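Local coordinates for SusD superfamily protein (Bacteroides vulgatus ATCC 8482, PDB 3JQ0) that probably binds nutrients, most likely glycans, at the bacterial outer membrane, at residues 187-192 / 211-216; 220-225 / 362-367; 34-39 / 55-60; 447-452 / 462-467. All blocks are in the same frame, centred on the assembly; numbering follows the deposited sequence.

Interaction 1: 187-192 / 211-216; sequences MLKGEA and KNAFEN
Gly190 offers bare backbone to the ring of Phe214, and the two form a CH-pi contact. CA of Gly190 lies 3.7 Å from the centroid of the Phe214 ring, 25° off the ring normal and displaced toward the rim. The carbonyl carbon of Gly190 comes closer still to one ring atom, 3.2 Å from CZ of Phe214. A CB at this position would run into the same CZ; with no side chain on Gly190, the ring can lie directly against the helix backbone.

A Met-aromatic contact sits at the edge of the ring. Met187 is present as selenomethionine, and its CB points away from the partner helix; bends at chi2 and chi3 fold SE and then CE back. SE thus reaches CD1 of Phe214 at 4.0 Å, well off the ring normal, the two side chains crossing at about a right angle. Met187 also packs on Asp366 and Cys367 of helix 364-377.

These residues join helices 182-199 and 204-217, an antiparallel hairpin consistent with the TPR-like helical scaffold of SusD proteins. The local axes approach to 7.7 Å at 161°, and Gly190 and Ala213 face each other where the backbones come nearest.

The remaining apolar packing gathers on Ala213, whose CB is 3.7 Å from the Gly190 N. Extended Lys189 runs past it with its CB, CG and CD, CG being 3.9 Å from CB of Ala213, while its ammonium group goes on to a salt bridge with Glu164.

Polar ends turn elsewhere: the carboxylate of Glu191 hydrogen-bonds Tyr362 and Gln370.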
loop_
_atom_site.group_PDB
_atom_site.type_symbol
_atom_site.label_atom_id
_atom_site.label_comp_id
_atom_site.label_asym_id
_atom_site.label_seq_id
_atom_site.Cartn_x
_atom_site.Cartn_y
_atom_site.Cartn_z
HETATM N N MSE A 187 8.252 5.887 -9.842
HETATM C CA MSE A 187 7.597 5.942 -8.541
HETATM C C MSE A 187 8.529 5.415 -7.462
HETATM O O MSE A 187 8.705 6.036 -6.403
HETATM C CB MSE A 187 6.306 5.107 -8.548
HETATM C CG MSE A 187 5.085 5.771 -9.156
HETATM SE SE MSE A 187 4.528 7.397 -8.272
HETATM C CE MSE A 187 4.123 6.721 -6.556
ATOM N N LEU A 188 9.106 4.244 -7.674
ATOM C CA LEU A 188 9.993 3.630 -6.701
ATOM C C LEU A 188 11.214 4.525 -6.478
ATOM O O LEU A 188 11.671 4.703 -5.349
ATOM C CB LEU A 188 10.415 2.257 -7.197
ATOM C CG LEU A 188 11.497 1.576 -6.365
ATOM C CD1 LEU A 188 11.041 1.316 -4.933
ATOM C CD2 LEU A 188 11.927 0.273 -7.054
ATOM N N LYS A 189 11.732 5.102 -7.544
ATOM C CA LYS A 189 12.873 6.033 -7.432
ATOM C C LYS A 189 12.513 7.212 -6.523
ATOM O O LYS A 189 13.289 7.605 -5.644
ATOM C CB LYS A 189 13.274 6.498 -8.818
ATOM C CG LYS A 189 14.523 7.393 -8.813
ATOM C CD LYS A 189 14.973 7.769 -10.202
ATOM C CE LYS A 189 16.269 8.532 -10.215
ATOM N NZ LYS A 189 16.636 8.957 -11.611
ATOM N N GLY A 190 11.337 7.792 -6.728
ATOM C CA GLY A 190 10.915 8.885 -5.878
ATOM C C GLY A 190 10.832 8.444 -4.418
ATOM O O GLY A 190 11.312 9.157 -3.506
ATOM N N GLU A 191 10.265 7.254 -4.169
ATOM C CA GLU A 191 10.173 6.790 -2.808
ATOM C C GLU A 191 11.548 6.574 -2.193
ATOM O O GLU A 191 11.796 6.914 -1.025
ATOM C CB GLU A 191 9.385 5.472 -2.704
ATOM C CG GLU A 191 7.950 5.584 -3.166
ATOM C CD GLU A 191 7.142 4.380 -2.730
ATOM O OE1 GLU A 191 7.510 3.223 -3.015
ATOM O OE2 GLU A 191 6.163 4.611 -1.993
ATOM N N ALA A 192 12.447 5.968 -2.950
ATOM C CA ALA A 192 13.767 5.619 -2.441
ATOM C C ALA A 192 14.594 6.865 -2.132
ATOM O O ALA A 192 15.275 6.926 -1.092
ATOM C CB ALA A 192 14.521 4.744 -3.449
ATOM N N LYS A 211 11.706 14.492 -6.373
ATOM C CA LYS A 211 10.740 15.366 -7.032
ATOM C C LYS A 211 10.745 15.112 -8.529
ATOM O O LYS A 211 9.714 14.963 -9.169
ATOM C CB LYS A 211 11.064 16.829 -6.737
ATOM C CG LYS A 211 10.186 17.815 -7.492
ATOM C CD LYS A 211 10.497 19.257 -7.178
ATOM C CE LYS A 211 11.875 19.679 -7.537
ATOM N NZ LYS A 211 12.063 21.162 -7.605
ATOM N N ASN A 212 11.927 15.084 -9.122
ATOM C CA ASN A 212 12.052 14.887 -10.549
ATOM C C ASN A 212 11.540 13.523 -11.013
ATOM O O ASN A 212 10.964 13.407 -12.085
ATOM C CB ASN A 212 13.504 15.121 -11.018
ATOM C CG ASN A 212 13.948 16.566 -10.856
ATOM O OD1 ASN A 212 13.158 17.467 -10.828
ATOM N ND2 ASN A 212 15.242 16.745 -10.752
ATOM N N ALA A 213 11.762 12.503 -10.185
ATOM C CA ALA A 213 11.249 11.170 -10.469
ATOM C C ALA A 213 9.722 11.141 -10.484
ATOM O O ALA A 213 9.090 10.611 -11.414
ATOM C CB ALA A 213 11.809 10.140 -9.486
ATOM N N PHE A 214 9.094 11.745 -9.471
ATOM C CA PHE A 214 7.653 11.821 -9.460
ATOM C C PHE A 214 7.106 12.604 -10.634
ATOM O O PHE A 214 6.086 12.227 -11.241
ATOM C CB PHE A 214 7.121 12.362 -8.124
ATOM C CG PHE A 214 7.418 11.470 -6.931
ATOM C CD1 PHE A 214 7.033 10.143 -6.892
ATOM C CD2 PHE A 214 8.079 11.972 -5.824
ATOM C CE1 PHE A 214 7.280 9.351 -5.813
ATOM C CE2 PHE A 214 8.340 11.177 -4.728
ATOM C CZ PHE A 214 7.936 9.872 -4.718
ATOM N N GLU A 215 7.792 13.683 -11.023
ATOM C CA GLU A 215 7.404 14.447 -12.217
ATOM C C GLU A 215 7.475 13.569 -13.458
ATOM O O GLU A 215 6.614 13.640 -14.334
ATOM C CB GLU A 215 8.245 15.700 -12.360
ATOM C CG GLU A 215 8.057 16.760 -11.314
ATOM C CD GLU A 215 6.792 17.573 -11.407
ATOM O OE1 GLU A 215 5.881 17.231 -12.221
ATOM O OE2 GLU A 215 6.696 18.567 -10.605
ATOM N N ASN A 216 8.500 12.736 -13.523
ATOM C CA ASN A 216 8.657 11.844 -14.689
ATOM C C ASN A 216 7.529 10.847 -14.866
ATOM O O ASN A 216 7.225 10.443 -15.973
ATOM C CB ASN A 216 9.960 11.088 -14.654
ATOM C CG ASN A 216 11.136 11.900 -15.043
ATOM O OD1 ASN A 216 11.043 12.960 -15.662
ATOM N ND2 ASN A 216 12.298 11.377 -14.664
#

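Interaction 2: 220-225 / 362-367; sequences ADVGLV and YRYADC
Tyr364 begins helix 364-377, directly after the N-cap residue Arg363 and the end of strand 359-363, and its ring is the platform on which the loop 220-225 rests. This strand-to-helix corner is thereby joined to the connection between helices 204-217 and 229-233. Gly223 crosses one face of the ring: its CA lies 3.9 Å from the centroid of the Tyr364 ring, 27° off the normal, in a CH-pi contact offset toward the rim. With CG anti to the backbone N (chi1 -169°), the side chain of Tyr364 leaves the helix start in the direction of the loop.

Val222 and Leu224 flank this glycine and touch different sides of the ring. CG2 of Val222 meets CD1 of Tyr364 at 3.6 Å. On the other side CG of Leu224 lies at the ring edge, near its plane, 4.0 Å from CD2 of Tyr364. Both side chains cross the tyrosine at about a right angle. An alanine in place of Tyr364 would probably open a gap between the Val222 and Leu224 side chains and let the loop at Gly223 shift, its CH-pi partner gone.

Backbone bonds tie the two segments to consecutive residues, Gly223 to Lys241 and Tyr364 to Glu242, while a carboxylate oxygen of Glu242 accepts from the Ala365 N. Leu224 reaches past the ring to the first helical turn, where its CD2 stands 3.7 Å from the N and 4.0 Å from the CB of Ala365.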
loop_
_atom_site.group_PDB
_atom_site.type_symbol
_atom_site.label_atom_id
_atom_site.label_comp_id
_atom_site.label_asym_id
_atom_site.label_seq_id
_atom_site.Cartn_x
_atom_site.Cartn_y
_atom_site.Cartn_z
ATOM N N ALA A 220 4.004 8.998 -18.486
ATOM C CA ALA A 220 3.159 7.894 -18.849
ATOM C C ALA A 220 1.696 8.397 -19.007
ATOM O O ALA A 220 1.327 9.500 -18.596
ATOM C CB ALA A 220 3.267 6.788 -17.814
ATOM N N ASP A 221 0.861 7.542 -19.568
ATOM C CA ASP A 221 -0.559 7.827 -19.754
ATOM C C ASP A 221 -1.310 7.558 -18.456
ATOM O O ASP A 221 -1.940 6.515 -18.292
ATOM C CB ASP A 221 -1.073 6.965 -20.893
ATOM C CG ASP A 221 -2.516 7.174 -21.199
ATOM O OD1 ASP A 221 -3.050 8.255 -20.886
ATOM O OD2 ASP A 221 -3.123 6.201 -21.733
ATOM N N VAL A 222 -1.214 8.516 -17.553
ATOM C CA VAL A 222 -1.733 8.399 -16.199
ATOM C C VAL A 222 -2.483 9.679 -15.831
ATOM O O VAL A 222 -2.142 10.780 -16.280
ATOM C CB VAL A 222 -0.638 8.081 -15.155
ATOM C CG1 VAL A 222 -0.128 6.628 -15.418
ATOM C CG2 VAL A 222 0.450 9.101 -15.150
ATOM N N GLY A 223 -3.480 9.531 -14.974
ATOM C CA GLY A 223 -4.186 10.663 -14.441
ATOM C C GLY A 223 -5.194 10.158 -13.424
ATOM O O GLY A 223 -5.391 8.938 -13.255
ATOM N N LEU A 224 -5.828 11.092 -12.749
ATOM C CA LEU A 224 -6.831 10.695 -11.747
ATOM C C LEU A 224 -8.132 10.212 -12.417
ATOM O O LEU A 224 -8.604 10.812 -13.392
ATOM C CB LEU A 224 -7.191 11.855 -10.835
ATOM C CG LEU A 224 -6.101 12.434 -9.944
ATOM C CD1 LEU A 224 -6.596 13.622 -9.129
ATOM C CD2 LEU A 224 -5.514 11.338 -9.027
ATOM N N VAL A 225 -8.692 9.152 -11.884
ATOM C CA VAL A 225 -10.077 8.755 -12.202
ATOM C C VAL A 225 -10.985 9.744 -11.462
ATOM O O VAL A 225 -11.025 9.788 -10.223
ATOM C CB VAL A 225 -10.346 7.318 -11.756
ATOM C CG1 VAL A 225 -11.856 7.014 -11.785
ATOM C CG2 VAL A 225 -9.621 6.297 -12.610
ATOM N N TYR A 362 0.935 1.232 -7.151
ATOM C CA TYR A 362 1.163 2.664 -7.419
ATOM C C TYR A 362 0.021 3.241 -8.222
ATOM O O TYR A 362 -0.216 2.775 -9.357
ATOM C CB TYR A 362 2.476 2.906 -8.148
ATOM C CG TYR A 362 3.739 2.567 -7.391
ATOM C CD1 TYR A 362 3.938 3.020 -6.079
ATOM C CD2 TYR A 362 4.742 1.841 -7.983
ATOM C CE1 TYR A 362 5.128 2.793 -5.421
ATOM C CE2 TYR A 362 5.949 1.600 -7.316
ATOM C CZ TYR A 362 6.133 2.072 -6.019
ATOM O OH TYR A 362 7.352 1.829 -5.411
ATOM N N ARG A 363 -0.628 4.258 -7.658
ATOM C CA ARG A 363 -1.712 5.014 -8.273
ATOM C C ARG A 363 -1.309 6.431 -8.544
ATOM O O ARG A 363 -0.450 6.977 -7.813
ATOM C CB ARG A 363 -2.981 5.079 -7.238
ATOM C CG ARG A 363 -3.686 3.810 -7.061
ATOM C CD ARG A 363 -5.008 3.961 -6.564
ATOM N NE ARG A 363 -5.187 4.270 -5.157
ATOM C CZ ARG A 363 -5.711 5.387 -4.690
ATOM N NH1 ARG A 363 -5.916 6.470 -5.417
ATOM N NH2 ARG A 363 -6.039 5.418 -3.408
ATOM N N TYR A 364 -1.966 7.105 -9.488
ATOM C CA TYR A 364 -1.610 8.477 -9.769
ATOM C C TYR A 364 -1.802 9.412 -8.542
ATOM O O TYR A 364 -1.002 10.328 -8.364
ATOM C CB TYR A 364 -2.336 9.008 -10.990
ATOM C CG TYR A 364 -1.794 10.325 -11.471
ATOM C CD1 TYR A 364 -0.528 10.411 -11.998
ATOM C CD2 TYR A 364 -2.526 11.496 -11.409
ATOM C CE1 TYR A 364 -0.017 11.617 -12.438
ATOM C CE2 TYR A 364 -2.032 12.698 -11.866
ATOM C CZ TYR A 364 -0.776 12.759 -12.381
ATOM O OH TYR A 364 -0.219 13.933 -12.827
ATOM N N ALA A 365 -2.803 9.184 -7.685
ATOM C CA ALA A 365 -2.914 10.033 -6.489
ATOM C C ALA A 365 -1.656 9.911 -5.631
ATOM O O ALA A 365 -1.308 10.843 -4.906
ATOM C CB ALA A 365 -4.149 9.706 -5.672
ATOM N N ASP A 366 -1.039 8.720 -5.622
ATOM C CA ASP A 366 0.207 8.480 -4.858
ATOM C C ASP A 366 1.325 9.326 -5.456
ATOM O O ASP A 366 2.046 10.000 -4.716
ATOM C CB ASP A 366 0.491 6.957 -4.905
ATOM C CG ASP A 366 1.537 6.451 -3.945
ATOM O OD1 ASP A 366 2.024 7.225 -3.097
ATOM O OD2 ASP A 366 1.811 5.240 -4.042
ATOM N N CYS A 367 1.456 9.327 -6.784
ATOM C CA CYS A 367 2.412 10.219 -7.450
ATOM C C CYS A 367 2.205 11.657 -6.945
ATOM O O CYS A 367 3.136 12.326 -6.557
ATOM C CB CYS A 367 2.218 10.099 -8.964
ATOM S SG CYS A 367 3.178 11.291 -9.922
#

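Interaction 3: 34-39 / 55-60; sequences GEPRAD and ERLPFN
The guanidinium of Arg37 meets the amide of Asn60 edge-on, with OD1 of Asn60 in its plane, while the two flat groups are turned 51° against each other. NE and NH2 both grip that single oxygen: NE of Arg37 to OD1 of Asn60 is 2.8 Å, and NH2 of Arg37 to the same OD1 is 3.0 Å. A bend at chi3 carries NE round to this position. The amide answers from its other end, ND2 of Asn60 donating to the Arg37 O at 2.9 Å in a nearly straight bond (166°) on a lone pair of the carbonyl.

Two type I beta turns are locked together in this way, Glu35 to Ala38 and Leu57 to Asn60, in the loops on either side of strand 41-43. The guanidinium has further partners, since NH1 donates to the Leu472 O and NH2 to the Arg470 O. These neutral carbonyl acceptors probably stabilise the buried cation and hold its rotation.

Beneath the polar pair the turns touch through backbone and carbon atoms. CA of Arg37 makes a CA-H...O contact with the Leu57 O at 3.4 Å, and CB of Pro36 packs 4.1 Å from CD1 of Leu57. A water sits between the turns, 2.8 Å from the Ala38 O and 2.7 Å from the Pro58 O.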
loop_
_atom_site.group_PDB
_atom_site.type_symbol
_atom_site.label_atom_id
_atom_site.label_comp_id
_atom_site.label_asym_id
_atom_site.label_seq_id
_atom_site.Cartn_x
_atom_site.Cartn_y
_atom_site.Cartn_z
ATOM N N GLY A 34 3.294 -2.364 5.237
ATOM C CA GLY A 34 3.137 -0.945 5.016
ATOM C C GLY A 34 2.044 -0.242 5.784
ATOM O O GLY A 34 2.028 0.997 5.777
ATOM N N GLU A 35 1.163 -0.981 6.495
ATOM C CA GLU A 35 -0.019 -0.366 7.096
ATOM C C GLU A 35 -0.339 -0.699 8.555
ATOM O O GLU A 35 -0.427 0.236 9.358
ATOM C CB GLU A 35 -1.213 -0.479 6.159
ATOM C CG GLU A 35 -2.518 0.002 6.717
ATOM C CD GLU A 35 -3.636 0.075 5.683
ATOM O OE1 GLU A 35 -3.334 0.272 4.489
ATOM O OE2 GLU A 35 -4.832 -0.042 6.065
ATOM N N PRO A 36 -0.569 -1.970 8.939
ATOM C CA PRO A 36 -1.197 -2.221 10.238
ATOM C C PRO A 36 -0.408 -1.957 11.500
ATOM O O PRO A 36 -1.026 -2.010 12.572
ATOM C CB PRO A 36 -1.651 -3.686 10.162
ATOM C CG PRO A 36 -1.709 -4.001 8.724
ATOM C CD PRO A 36 -0.627 -3.184 8.104
ATOM N N ARG A 37 0.892 -1.676 11.424
ATOM C CA ARG A 37 1.598 -1.227 12.633
ATOM C C ARG A 37 1.293 0.207 13.058
ATOM O O ARG A 37 1.705 0.612 14.133
ATOM C CB ARG A 37 3.109 -1.437 12.465
ATOM C CG ARG A 37 3.535 -2.879 12.446
ATOM C CD ARG A 37 5.027 -3.087 12.356
ATOM N NE ARG A 37 5.636 -2.565 13.571
ATOM C CZ ARG A 37 6.946 -2.485 13.779
ATOM N NH1 ARG A 37 7.799 -2.927 12.885
ATOM N NH2 ARG A 37 7.389 -1.993 14.938
ATOM N N ALA A 38 0.575 0.970 12.227
ATOM C CA ALA A 38 0.226 2.356 12.552
ATOM C C ALA A 38 -1.083 2.386 13.334
ATOM O O ALA A 38 -1.280 1.534 14.207
ATOM C CB ALA A 38 0.259 3.225 11.269
ATOM N N ASP A 39 -1.947 3.371 13.070
ATOM C CA ASP A 39 -3.005 3.758 13.988
ATOM C C ASP A 39 -4.419 3.420 13.501
ATOM O O ASP A 39 -5.403 3.700 14.208
ATOM C CB ASP A 39 -2.905 5.254 14.322
ATOM C CG ASP A 39 -2.748 6.185 13.126
ATOM O OD1 ASP A 39 -2.562 5.714 11.970
ATOM O OD2 ASP A 39 -2.786 7.424 13.380
ATOM N N GLU A 55 -3.255 -8.774 16.252
ATOM C CA GLU A 55 -3.215 -7.597 17.090
ATOM C C GLU A 55 -1.792 -7.167 17.409
ATOM O O GLU A 55 -1.586 -6.022 17.819
ATOM C CB GLU A 55 -4.001 -7.859 18.394
ATOM C CG GLU A 55 -3.398 -8.824 19.398
ATOM C CD GLU A 55 -3.428 -10.313 19.083
ATOM O OE1 GLU A 55 -4.135 -10.731 18.121
ATOM O OE2 GLU A 55 -2.782 -11.086 19.822
ATOM N N ARG A 56 -0.818 -8.052 17.275
ATOM C CA ARG A 56 0.540 -7.647 17.580
ATOM C C ARG A 56 1.074 -6.592 16.629
ATOM O O ARG A 56 2.049 -5.932 16.962
ATOM C CB ARG A 56 1.467 -8.841 17.620
ATOM C CG ARG A 56 1.122 -9.786 18.714
ATOM C CD ARG A 56 2.290 -10.709 18.943
ATOM N NE ARG A 56 2.037 -11.616 20.041
ATOM C CZ ARG A 56 2.648 -11.584 21.196
ATOM N NH1 ARG A 56 3.643 -10.744 21.413
ATOM N NH2 ARG A 56 2.264 -12.479 22.112
ATOM N N LEU A 57 0.431 -6.443 15.471
ATOM C CA LEU A 57 0.777 -5.340 14.563
ATOM C C LEU A 57 0.314 -3.983 15.119
ATOM O O LEU A 57 1.171 -3.152 15.438
ATOM C CB LEU A 57 0.347 -5.625 13.120
ATOM C CG LEU A 57 0.916 -6.881 12.504
ATOM C CD1 LEU A 57 0.488 -7.015 11.054
ATOM C CD2 LEU A 57 2.393 -7.044 12.672
ATOM N N PRO A 58 -0.994 -3.745 15.305
ATOM C CA PRO A 58 -1.362 -2.424 15.861
ATOM C C PRO A 58 -0.801 -2.184 17.273
ATOM O O PRO A 58 -0.531 -1.037 17.627
ATOM C CB PRO A 58 -2.904 -2.425 15.862
ATOM C CG PRO A 58 -3.258 -3.878 15.748
ATOM C CD PRO A 58 -2.186 -4.468 14.865
ATOM N N PHE A 59 -0.627 -3.221 18.074
ATOM C CA PHE A 59 -0.076 -3.047 19.416
ATOM C C PHE A 59 1.445 -2.968 19.416
ATOM O O PHE A 59 2.052 -2.693 20.443
ATOM C CB PHE A 59 -0.560 -4.158 20.366
ATOM C CG PHE A 59 -1.984 -3.971 20.792
ATOM C CD1 PHE A 59 -3.089 -4.304 20.055
ATOM C CD2 PHE A 59 -2.218 -3.319 22.028
ATOM C CE1 PHE A 59 -4.413 -4.062 20.506
ATOM C CE2 PHE A 59 -3.529 -3.074 22.469
ATOM C CZ PHE A 59 -4.608 -3.492 21.690
ATOM N N ASN A 60 2.073 -3.217 18.281
ATOM C CA ASN A 60 3.523 -3.179 18.189
ATOM C C ASN A 60 4.154 -4.064 19.278
ATOM O O ASN A 60 5.065 -3.658 20.013
ATOM C CB ASN A 60 4.084 -1.762 18.161
ATOM C CG ASN A 60 3.843 -1.129 16.836
ATOM O OD1 ASN A 60 4.618 -1.384 15.921
ATOM N ND2 ASN A 60 2.757 -0.363 16.678
HETATM O O HOH W 1 0.047 1.419 16.636
#

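Interaction 4: 447-452 / 462-467; sequences KRWYDI and QYSSAE
Tyr463 meets Arg448 and Ile452 from its first side-chain carbon onward. Its CB is 3.9 Å from CD1 of Ile452 and also close to NH2 of Arg448. CG, anti to the carbonyl carbon at chi1 -61°, and CD1 both lie under that nitrogen, NH2 of Arg448 being 3.4 Å from CG of Tyr463. CD2 reaches CG2 of Ile452 at 3.9 Å. At the tip OH leaves the contact to hydrogen-bond Glu432 and Lys424.

Arg448 thus stands over one ring face in a cation-pi contact, its CZ 4.5 Å from the Tyr463 centroid and 23° off the normal, the two planes 36° apart; CB of Gln462 lies over the centre of the opposite face. NH2 is also in a salt bridge with Asp39, which probably helps to hold the cation above the ring. An alanine replacing Tyr463 would probably leave the guanidinium without its aromatic partner and Glu432 without this hydroxyl, though CB would still touch Ile452.

Further along, the rim of Trp449 abuts Ser464 and Ala466: CH2 of Trp449 is 3.7 Å from CB of Ala466, and CZ3 of Trp449 is 3.7 Å from OG of Ser464. That hydroxyl accepts from the Ala466 N at 3.0 Å and is also bonded to the Val460 O. The arrangement is one of two helices that follow each other closely in the chain, 448-455 and 457-463, with an ST turn at Ser464.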
loop_
_atom_site.group_PDB
_atom_site.type_symbol
_atom_site.label_atom_id
_atom_site.label_comp_id
_atom_site.label_asym_id
_atom_site.label_seq_id
_atom_site.Cartn_x
_atom_site.Cartn_y
_atom_site.Cartn_z
ATOM N N LYS A 447 0.083 1.861 3.054
ATOM C CA LYS A 447 0.882 3.088 3.042
ATOM C C LYS A 447 1.167 3.731 4.403
ATOM O O LYS A 447 2.243 4.296 4.567
ATOM C CB LYS A 447 0.250 4.156 2.161
ATOM C CG LYS A 447 -0.128 3.661 0.759
ATOM C CD LYS A 447 1.024 3.042 -0.029
ATOM C CE LYS A 447 0.602 2.647 -1.426
ATOM N NZ LYS A 447 1.676 1.947 -2.212
ATOM N N ARG A 448 0.228 3.688 5.352
ATOM C CA ARG A 448 0.286 4.552 6.521
ATOM C C ARG A 448 1.513 4.358 7.381
ATOM O O ARG A 448 2.059 5.359 7.891
ATOM C CB ARG A 448 -1.010 4.373 7.338
ATOM C CG ARG A 448 -1.079 5.138 8.641
ATOM C CD ARG A 448 -1.105 6.640 8.500
ATOM N NE ARG A 448 -1.481 7.231 9.774
ATOM C CZ ARG A 448 -1.626 8.541 9.963
ATOM N NH1 ARG A 448 -1.344 9.412 9.017
ATOM N NH2 ARG A 448 -2.088 8.981 11.128
ATOM N N TRP A 449 1.905 3.110 7.653
ATOM C CA TRP A 449 3.105 2.875 8.433
ATOM C C TRP A 449 4.363 3.372 7.740
ATOM O O TRP A 449 5.212 4.036 8.341
ATOM C CB TRP A 449 3.186 1.403 8.826
ATOM C CG TRP A 449 4.501 0.994 9.447
ATOM C CD1 TRP A 449 5.486 0.291 8.836
ATOM C CD2 TRP A 449 4.955 1.237 10.798
ATOM N NE1 TRP A 449 6.529 0.052 9.696
ATOM C CE2 TRP A 449 6.236 0.608 10.910
ATOM C CE3 TRP A 449 4.414 1.868 11.900
ATOM C CZ2 TRP A 449 6.960 0.655 12.077
ATOM C CZ3 TRP A 449 5.124 1.905 13.068
ATOM C CH2 TRP A 449 6.396 1.283 13.143
ATOM N N TYR A 450 4.482 3.107 6.453
ATOM C CA TYR A 450 5.628 3.601 5.707
ATOM C C TYR A 450 5.627 5.131 5.674
ATOM O O TYR A 450 6.705 5.731 5.697
ATOM C CB TYR A 450 5.648 2.993 4.316
ATOM C CG TYR A 450 6.097 1.562 4.208
ATOM C CD1 TYR A 450 7.074 1.035 5.022
ATOM C CD2 TYR A 450 5.642 0.741 3.184
ATOM C CE1 TYR A 450 7.589 -0.232 4.830
ATOM C CE2 TYR A 450 6.132 -0.520 3.008
ATOM C CZ TYR A 450 7.154 -1.005 3.776
ATOM O OH TYR A 450 7.728 -2.242 3.568
ATOM N N ASP A 451 4.459 5.777 5.609
ATOM C CA ASP A 451 4.402 7.253 5.617
ATOM C C ASP A 451 5.019 7.817 6.876
ATOM O O ASP A 451 5.825 8.755 6.849
ATOM C CB ASP A 451 2.933 7.728 5.561
ATOM C CG ASP A 451 2.186 7.489 4.267
ATOM O OD1 ASP A 451 2.820 7.231 3.236
ATOM O OD2 ASP A 451 0.921 7.638 4.326
ATOM N N ILE A 452 4.599 7.319 8.036
ATOM C CA ILE A 452 5.072 7.861 9.293
ATOM C C ILE A 452 6.525 7.498 9.531
ATOM O O ILE A 452 7.315 8.289 10.043
ATOM C CB ILE A 452 4.102 7.565 10.462
ATOM C CG1 ILE A 452 4.039 6.083 10.826
ATOM C CG2 ILE A 452 2.730 8.159 10.147
ATOM C CD1 ILE A 452 3.045 5.756 11.941
ATOM N N GLN A 462 3.562 9.785 17.277
ATOM C CA GLN A 462 2.220 10.353 17.267
ATOM C C GLN A 462 1.180 9.354 16.814
ATOM O O GLN A 462 0.035 9.349 17.309
ATOM C CB GLN A 462 2.135 11.565 16.284
ATOM C CG GLN A 462 2.802 12.808 16.733
ATOM C CD GLN A 462 2.670 13.990 15.809
ATOM O OE1 GLN A 462 3.109 15.067 16.208
ATOM N NE2 GLN A 462 2.132 13.844 14.604
ATOM N N TYR A 463 1.540 8.541 15.805
ATOM C CA TYR A 463 0.566 7.793 15.022
ATOM C C TYR A 463 0.761 6.270 15.105
ATOM O O TYR A 463 0.267 5.542 14.267
ATOM C CB TYR A 463 0.578 8.299 13.601
ATOM C CG TYR A 463 0.192 9.790 13.461
ATOM C CD1 TYR A 463 -0.950 10.282 14.085
ATOM C CD2 TYR A 463 0.946 10.631 12.651
ATOM C CE1 TYR A 463 -1.322 11.607 13.935
ATOM C CE2 TYR A 463 0.590 11.938 12.506
ATOM C CZ TYR A 463 -0.554 12.430 13.126
ATOM O OH TYR A 463 -0.935 13.764 12.967
ATOM N N SER A 464 1.398 5.811 16.162
ATOM C CA SER A 464 1.519 4.403 16.442
ATOM C C SER A 464 1.948 4.192 17.865
ATOM O O SER A 464 2.444 5.111 18.517
ATOM C CB SER A 464 2.561 3.720 15.531
ATOM O OG SER A 464 3.892 3.878 16.006
ATOM N N SER A 465 1.895 2.933 18.292
ATOM C CA SER A 465 2.410 2.484 19.596
ATOM C C SER A 465 3.812 1.873 19.497
ATOM O O SER A 465 4.270 1.274 20.462
ATOM C CB SER A 465 1.462 1.497 20.200
ATOM O OG SER A 465 1.299 0.393 19.316
ATOM N N ALA A 466 4.504 2.081 18.380
ATOM C CA ALA A 466 5.846 1.521 18.233
ATOM C C ALA A 466 6.819 2.114 19.232
ATOM O O ALA A 466 6.680 3.248 19.659
ATOM C CB ALA A 466 6.332 1.731 16.805
ATOM N N GLU A 467 7.836 1.345 19.538
ATOM C CA GLU A 467 8.949 1.791 20.337
ATOM C C GLU A 467 10.112 2.138 19.449
ATOM O O GLU A 467 10.359 1.488 18.434
ATOM C CB GLU A 467 9.379 0.692 21.298
ATOM C CG GLU A 467 8.313 0.352 22.329
ATOM C CD GLU A 467 8.726 -0.806 23.223
ATOM O OE1 GLU A 467 8.837 -1.943 22.736
ATOM O OE2 GLU A 467 8.992 -0.552 24.416
#

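The four contacts fall into two touching pairs. Interactions 1 and 2 meet where OE1 of Glu191 probably hydrogen-bonds OH of Tyr362 (2.8 Å) and where SE of Met187 packs 3.6 Å from CA of Cys367. Interactions 3 and 4 have centres about 8 Å apart and are joined by the salt bridge from Asp39 OD2 to Arg448 NH2 (2.8 Å); Asn60 ND2 lies 3.1 Å from Ser465 OG in a probable hydrogen bond. Between the pairs, Asp366 OD2 and Lys447 NZ form only a long, weak ion pair at 3.8 Å. Interaction 3 sits across the chain's centre from interactions 1 and 2, about 27 Å from each, centre to centre.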